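Local coordinates for putative esterase (Uncultured bacterium, PDB 7C4D), which probably hydrolyses carboxylic ester bonds, as an esterase of the alpha/beta hydrolase fold from a marine microorganism, at residues N44-Y49 against K266-L271; G98-M103 against G124-T129. One frame throughout, in Å; residues are numbered along the deposited sequence.

Contact 1 of 2, residues N44-Y49 against K266-L271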
loop_
_atom_site.group_PDB
_atom_site.type_symbol
_atom_site.label_atom_id
_atom_site.label_comp_id
_atom_site.label_asym_id
_atom_site.label_seq_id
_atom_site.Cartn_x
_atom_site.Cartn_y
_atom_site.Cartn_z
ATOM N N ASN A 44 10.173 -8.079 10.266
ATOM C CA ASN A 44 11.251 -8.711 11.012
ATOM C C ASN A 44 11.017 -8.553 12.509
ATOM O O ASN A 44 11.092 -9.542 13.179
ATOM C CB ASN A 44 12.661 -8.322 10.566
ATOM C CG ASN A 44 13.191 -9.268 9.499
ATOM O OD1 ASN A 44 12.685 -10.386 9.315
ATOM N ND2 ASN A 44 14.194 -8.813 8.761
ATOM N N GLU A 45 10.690 -7.348 12.990
ATOM C CA GLU A 45 10.233 -7.131 14.354
ATOM C C GLU A 45 8.848 -7.718 14.654
ATOM O O GLU A 45 8.718 -8.449 15.643
ATOM C CB GLU A 45 10.454 -5.677 14.749
ATOM C CG GLU A 45 11.939 -5.399 14.824
ATOM C CD GLU A 45 12.349 -4.027 15.305
ATOM O OE1 GLU A 45 11.769 -3.533 16.299
ATOM O OE2 GLU A 45 13.261 -3.456 14.692
ATOM N N LEU A 46 7.839 -7.454 13.795
ATOM C CA LEU A 46 6.454 -7.838 14.074
ATOM C C LEU A 46 6.261 -9.354 14.162
ATOM O O LEU A 46 5.372 -9.803 14.862
ATOM C CB LEU A 46 5.463 -7.158 13.120
ATOM C CG LEU A 46 5.467 -5.613 13.074
ATOM C CD1 LEU A 46 4.394 -5.096 12.120
ATOM C CD2 LEU A 46 5.198 -5.023 14.447
ATOM N N LYS A 47 7.105 -10.154 13.497
ATOM C CA LYS A 47 6.947 -11.603 13.454
ATOM C C LYS A 47 7.191 -12.281 14.824
ATOM O O LYS A 47 6.814 -13.438 14.998
ATOM C CB LYS A 47 7.906 -12.219 12.425
ATOM C CG LYS A 47 9.372 -12.216 12.844
ATOM C CD LYS A 47 10.305 -12.860 11.847
ATOM C CE LYS A 47 11.727 -12.855 12.367
ATOM N NZ LYS A 47 12.657 -13.395 11.346
ATOM N N ASP A 48 7.807 -11.585 15.799
ATOM C CA ASP A 48 7.920 -12.169 17.129
ATOM C C ASP A 48 6.561 -12.254 17.819
ATOM O O ASP A 48 6.440 -13.011 18.778
ATOM C CB ASP A 48 8.841 -11.368 18.044
ATOM C CG ASP A 48 10.286 -11.303 17.571
ATOM O OD1 ASP A 48 10.708 -12.182 16.822
ATOM O OD2 ASP A 48 10.943 -10.320 17.901
ATOM N N TYR A 49 5.561 -11.465 17.368
ATOM C CA TYR A 49 4.310 -11.409 18.098
ATOM C C TYR A 49 3.122 -11.865 17.246
ATOM O O TYR A 49 2.038 -12.135 17.766
ATOM C CB TYR A 49 4.089 -9.995 18.645
ATOM C CG TYR A 49 5.304 -9.454 19.353
ATOM C CD1 TYR A 49 5.658 -9.900 20.624
ATOM C CD2 TYR A 49 6.120 -8.528 18.735
ATOM C CE1 TYR A 49 6.813 -9.456 21.237
ATOM C CE2 TYR A 49 7.243 -8.029 19.368
ATOM C CZ TYR A 49 7.591 -8.501 20.622
ATOM O OH TYR A 49 8.678 -7.973 21.228
ATOM N N LYS A 266 4.414 2.434 17.512
ATOM C CA LYS A 266 3.008 2.815 17.461
ATOM C C LYS A 266 2.084 1.638 17.121
ATOM O O LYS A 266 0.996 1.566 17.675
ATOM C CB LYS A 266 2.824 3.947 16.464
ATOM C CG LYS A 266 3.591 5.203 16.827
ATOM C CD LYS A 266 3.416 5.633 18.255
ATOM C CE LYS A 266 3.968 7.024 18.493
ATOM N NZ LYS A 266 3.910 7.365 19.934
ATOM N N THR A 267 2.545 0.737 16.250
ATOM C CA THR A 267 1.870 -0.491 15.847
ATOM C C THR A 267 1.739 -1.425 17.056
ATOM O O THR A 267 0.657 -1.961 17.301
ATOM C CB THR A 267 2.636 -1.151 14.681
ATOM O OG1 THR A 267 2.626 -0.282 13.546
ATOM C CG2 THR A 267 2.181 -2.553 14.310
ATOM N N LEU A 268 2.830 -1.633 17.821
ATOM C CA LEU A 268 2.797 -2.589 18.935
ATOM C C LEU A 268 2.029 -2.049 20.128
ATOM O O LEU A 268 1.489 -2.824 20.902
ATOM C CB LEU A 268 4.197 -3.068 19.344
ATOM C CG LEU A 268 4.866 -4.027 18.336
ATOM C CD1 LEU A 268 6.324 -4.360 18.696
ATOM C CD2 LEU A 268 4.065 -5.309 18.112
ATOM N N GLU A 269 1.958 -0.720 20.270
ATOM C CA GLU A 269 1.149 -0.143 21.332
ATOM C C GLU A 269 -0.361 -0.219 21.013
ATOM O O GLU A 269 -1.184 -0.175 21.928
ATOM C CB GLU A 269 1.637 1.277 21.630
ATOM C CG GLU A 269 3.028 1.327 22.263
ATOM C CD GLU A 269 3.721 2.693 22.299
ATOM O OE1 GLU A 269 3.153 3.694 21.776
ATOM O OE2 GLU A 269 4.842 2.770 22.819
ATOM N N PHE A 270 -0.734 -0.336 19.726
ATOM C CA PHE A 270 -2.145 -0.363 19.306
ATOM C C PHE A 270 -2.668 -1.799 19.185
ATOM O O PHE A 270 -3.699 -2.110 19.716
ATOM C CB PHE A 270 -2.340 0.429 18.001
ATOM C CG PHE A 270 -3.734 0.395 17.428
ATOM C CD1 PHE A 270 -4.779 1.034 18.073
ATOM C CD2 PHE A 270 -4.026 -0.311 16.260
ATOM C CE1 PHE A 270 -6.075 0.989 17.550
ATOM C CE2 PHE A 270 -5.310 -0.308 15.710
ATOM C CZ PHE A 270 -6.334 0.353 16.356
ATOM N N LEU A 271 -1.953 -2.701 18.498
ATOM C CA LEU A 271 -2.457 -4.042 18.246
ATOM C C LEU A 271 -2.437 -4.900 19.513
ATOM O O LEU A 271 -1.591 -4.706 20.365
ATOM C CB LEU A 271 -1.617 -4.714 17.173
ATOM C CG LEU A 271 -1.615 -4.047 15.806
ATOM C CD1 LEU A 271 -0.752 -4.853 14.854
ATOM C CD2 LEU A 271 -3.047 -3.892 15.284
ATOM O OXT LEU A 271 -3.270 -5.822 19.676
#
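Leu46 and Leu268 bring the two backbones nearest each other, CA to CA 8.0 Å, a spacing that only side chains bridge. Residues 44-49 run off the end of helix 40-46 into a turn, where Tyr49 N donates to Leu46 O; residues 266-271 are the end of helix 260-270 and of the chain itself, with Thr267 O taking the N-H of both Phe270 and Leu271. Across the gap the contact is purely apolar. Leu46 and Leu268 lie alongside each other, pointing opposite ways, methyl against methyl, with Leu46 CD2 3.8 Å from Leu268 CD2. The same Leu46 CD2 also lies 3.9 Å from Thr267 CG2, the threonine standing roughly perpendicular to the leucine. With OG1 beside the backbone N (chi1 -63°), the methyl CG2 is the branch of Thr267 turned to Leu46, while OG1 bonds back to Phe263 O within the helix. In the alpha/beta hydrolase fold these helices lie side by side on one face of the central sheet, and Leu46 and Thr267 both reach down to Ile93 of strand 90-95. Farther from the sheet, Leu268 CD1 meets Tyr49 CE2 at 3.8 Å, and Leu268 CD2, already against Leu46, also stands 3.9 Å from Tyr49 CD2. With an alanine at Leu268 both methyls go, which is likely to open a gap between the helices and leave the CD2-CE2 side of the Tyr49 ring without the groups that pack against it. Asp48 CB sits over the centre of one face of that ring, 3.8 Å above its plane.

Contact 2 of 2, residues G98-M103 against G124-T129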
loop_
_atom_site.group_PDB
_atom_site.type_symbol
_atom_site.label_atom_id
_atom_site.label_comp_id
_atom_site.label_asym_id
_atom_site.label_seq_id
_atom_site.Cartn_x
_atom_site.Cartn_y
_atom_site.Cartn_z
ATOM N N GLY A 98 -2.754 0.558 -0.269
ATOM C CA GLY A 98 -3.013 -0.599 0.587
ATOM C C GLY A 98 -3.947 -0.256 1.754
ATOM O O GLY A 98 -4.782 -1.068 2.152
ATOM N N GLY A 99 -3.874 0.991 2.203
ATOM C CA GLY A 99 -4.742 1.477 3.269
ATOM C C GLY A 99 -6.198 1.639 2.837
ATOM O O GLY A 99 -7.092 1.393 3.647
ATOM N N LYS A 100 -6.430 2.064 1.576
ATOM C CA LYS A 100 -7.797 2.168 1.062
ATOM C C LYS A 100 -8.406 0.795 0.847
ATOM O O LYS A 100 -9.576 0.576 1.168
ATOM C CB LYS A 100 -7.864 2.995 -0.219
ATOM C CG LYS A 100 -8.380 4.405 0.012
ATOM C CD LYS A 100 -8.126 5.357 -1.131
ATOM C CE LYS A 100 -8.358 6.782 -0.679
ATOM N NZ LYS A 100 -8.122 7.753 -1.755
ATOM N N THR A 101 -7.622 -0.136 0.282
ATOM C CA THR A 101 -8.096 -1.513 0.148
ATOM C C THR A 101 -8.520 -2.037 1.512
ATOM O O THR A 101 -9.565 -2.666 1.654
ATOM C CB THR A 101 -6.996 -2.388 -0.479
ATOM O OG1 THR A 101 -6.673 -1.888 -1.772
ATOM C CG2 THR A 101 -7.314 -3.857 -0.594
ATOM N N ALA A 102 -7.702 -1.739 2.533
ATOM C CA ALA A 102 -7.957 -2.298 3.850
ATOM C C ALA A 102 -9.236 -1.688 4.429
ATOM O O ALA A 102 -10.053 -2.402 4.985
ATOM C CB ALA A 102 -6.742 -2.076 4.738
ATOM N N MET A 103 -9.410 -0.370 4.267
ATOM C CA MET A 103 -10.618 0.305 4.720
ATOM C C MET A 103 -11.861 -0.222 3.984
ATOM O O MET A 103 -12.847 -0.544 4.656
ATOM C CB MET A 103 -10.474 1.816 4.556
ATOM C CG MET A 103 -9.606 2.436 5.603
ATOM S SD MET A 103 -9.685 4.227 5.534
ATOM C CE MET A 103 -8.571 4.609 4.175
ATOM N N GLY A 124 -11.001 9.734 1.893
ATOM C CA GLY A 124 -11.681 10.514 0.865
ATOM C C GLY A 124 -10.896 10.682 -0.445
ATOM O O GLY A 124 -9.732 10.298 -0.590
ATOM N N LYS A 125 -11.563 11.295 -1.422
ATOM C CA LYS A 125 -11.035 11.452 -2.769
ATOM C C LYS A 125 -10.004 12.565 -2.769
ATOM O O LYS A 125 -10.173 13.553 -2.066
ATOM C CB LYS A 125 -12.174 11.748 -3.760
ATOM C CG LYS A 125 -11.729 12.235 -5.135
ATOM C CD LYS A 125 -12.853 12.726 -6.003
ATOM C CE LYS A 125 -12.325 13.526 -7.178
ATOM N NZ LYS A 125 -13.389 13.850 -8.160
ATOM N N TYR A 126 -8.931 12.368 -3.551
ATOM C CA TYR A 126 -7.923 13.374 -3.824
ATOM C C TYR A 126 -8.190 13.935 -5.231
ATOM O O TYR A 126 -8.405 13.167 -6.162
ATOM C CB TYR A 126 -6.527 12.747 -3.743
ATOM C CG TYR A 126 -6.130 12.250 -2.375
ATOM C CD1 TYR A 126 -6.584 11.016 -1.914
ATOM C CD2 TYR A 126 -5.335 13.027 -1.531
ATOM C CE1 TYR A 126 -6.253 10.563 -0.647
ATOM C CE2 TYR A 126 -4.998 12.589 -0.260
ATOM C CZ TYR A 126 -5.463 11.355 0.175
ATOM O OH TYR A 126 -5.128 10.888 1.402
ATOM N N ASP A 127 -8.163 15.263 -5.396
ATOM C CA ASP A 127 -8.408 15.876 -6.698
ATOM C C ASP A 127 -7.086 16.284 -7.351
ATOM O O ASP A 127 -6.016 16.014 -6.805
ATOM C CB ASP A 127 -9.414 17.024 -6.598
ATOM C CG ASP A 127 -8.919 18.159 -5.727
ATOM O OD1 ASP A 127 -7.757 18.562 -5.908
ATOM O OD2 ASP A 127 -9.699 18.630 -4.868
ATOM N N THR A 128 -7.161 16.960 -8.512
ATOM C CA THR A 128 -5.994 17.108 -9.366
ATOM C C THR A 128 -5.042 18.172 -8.826
ATOM O O THR A 128 -3.868 18.170 -9.189
ATOM C CB THR A 128 -6.336 17.276 -10.854
ATOM O OG1 THR A 128 -7.577 16.620 -11.121
ATOM C CG2 THR A 128 -5.275 16.691 -11.768
ATOM N N THR A 129 -5.531 19.049 -7.942
ATOM C CA THR A 129 -4.701 20.114 -7.389
ATOM C C THR A 129 -3.782 19.549 -6.314
ATOM O O THR A 129 -2.756 20.141 -5.995
ATOM C CB THR A 129 -5.519 21.306 -6.850
ATOM O OG1 THR A 129 -6.900 20.956 -6.725
ATOM C CG2 THR A 129 -5.379 22.573 -7.675
#
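Helix 97-108 follows strand 90-95 through what looks like the nucleophile elbow of an alpha/beta hydrolase, a GxSxG turn that includes Gly98, and from its first turns Lys100 reaches out to the loop that leaves strand 113-119. The lysine is extended beyond CG and spends its whole length getting its ammonium to the loop. There Lys100 NZ donates to Gly124 O at 3.2 Å. The approach is off the ideal: the C=O...N angle is 139°, and the nitrogen stands above the carbonyl plane, 40° out of it. Lys100 CE follows at 3.8 Å from Gly124 O. Beside this bond the ammonium also comes to the rim of the Tyr126 ring, in its plane, with Lys100 NZ 3.6 Å from Tyr126 CE1; lying at the edge, it makes no cation-pi contact over a face. The tyrosine hydroxyl is engaged with Tyr227 O and Ala122 N, which should help hold the ring beside the lysine. The stronger acceptor of Lys100 NZ is Ser204 O, with Gly124 O the off-plane one, so this largely buried ammonium is met by main-chain carbonyls from two separate loops; their partial negative charge probably compensates its own in part, and the lysine ties both loops to the helix behind the presumed nucleophile.

Overall arrangement
From the N terminus the chain first passes residues 44-49, at the end of helix 40-46, and meets their partners in contact 1 only at its last residues, 266-271. Contact 1 therefore closes a loop around most of the fold, joining an early helix to the C-terminal one. Contact 2 is nested inside it: helix 97-108 is followed by strand 113-119 and then the loop at 124-129, a short closure with 20 residues between its segments. The centres of contact 1 and contact 2 are about 25 Å apart. Their nearest atoms are about 11 Å apart, without touching. They lie on opposite faces of the central sheet, contact 1 between two packed helices, contact 2 between a helix and a loop.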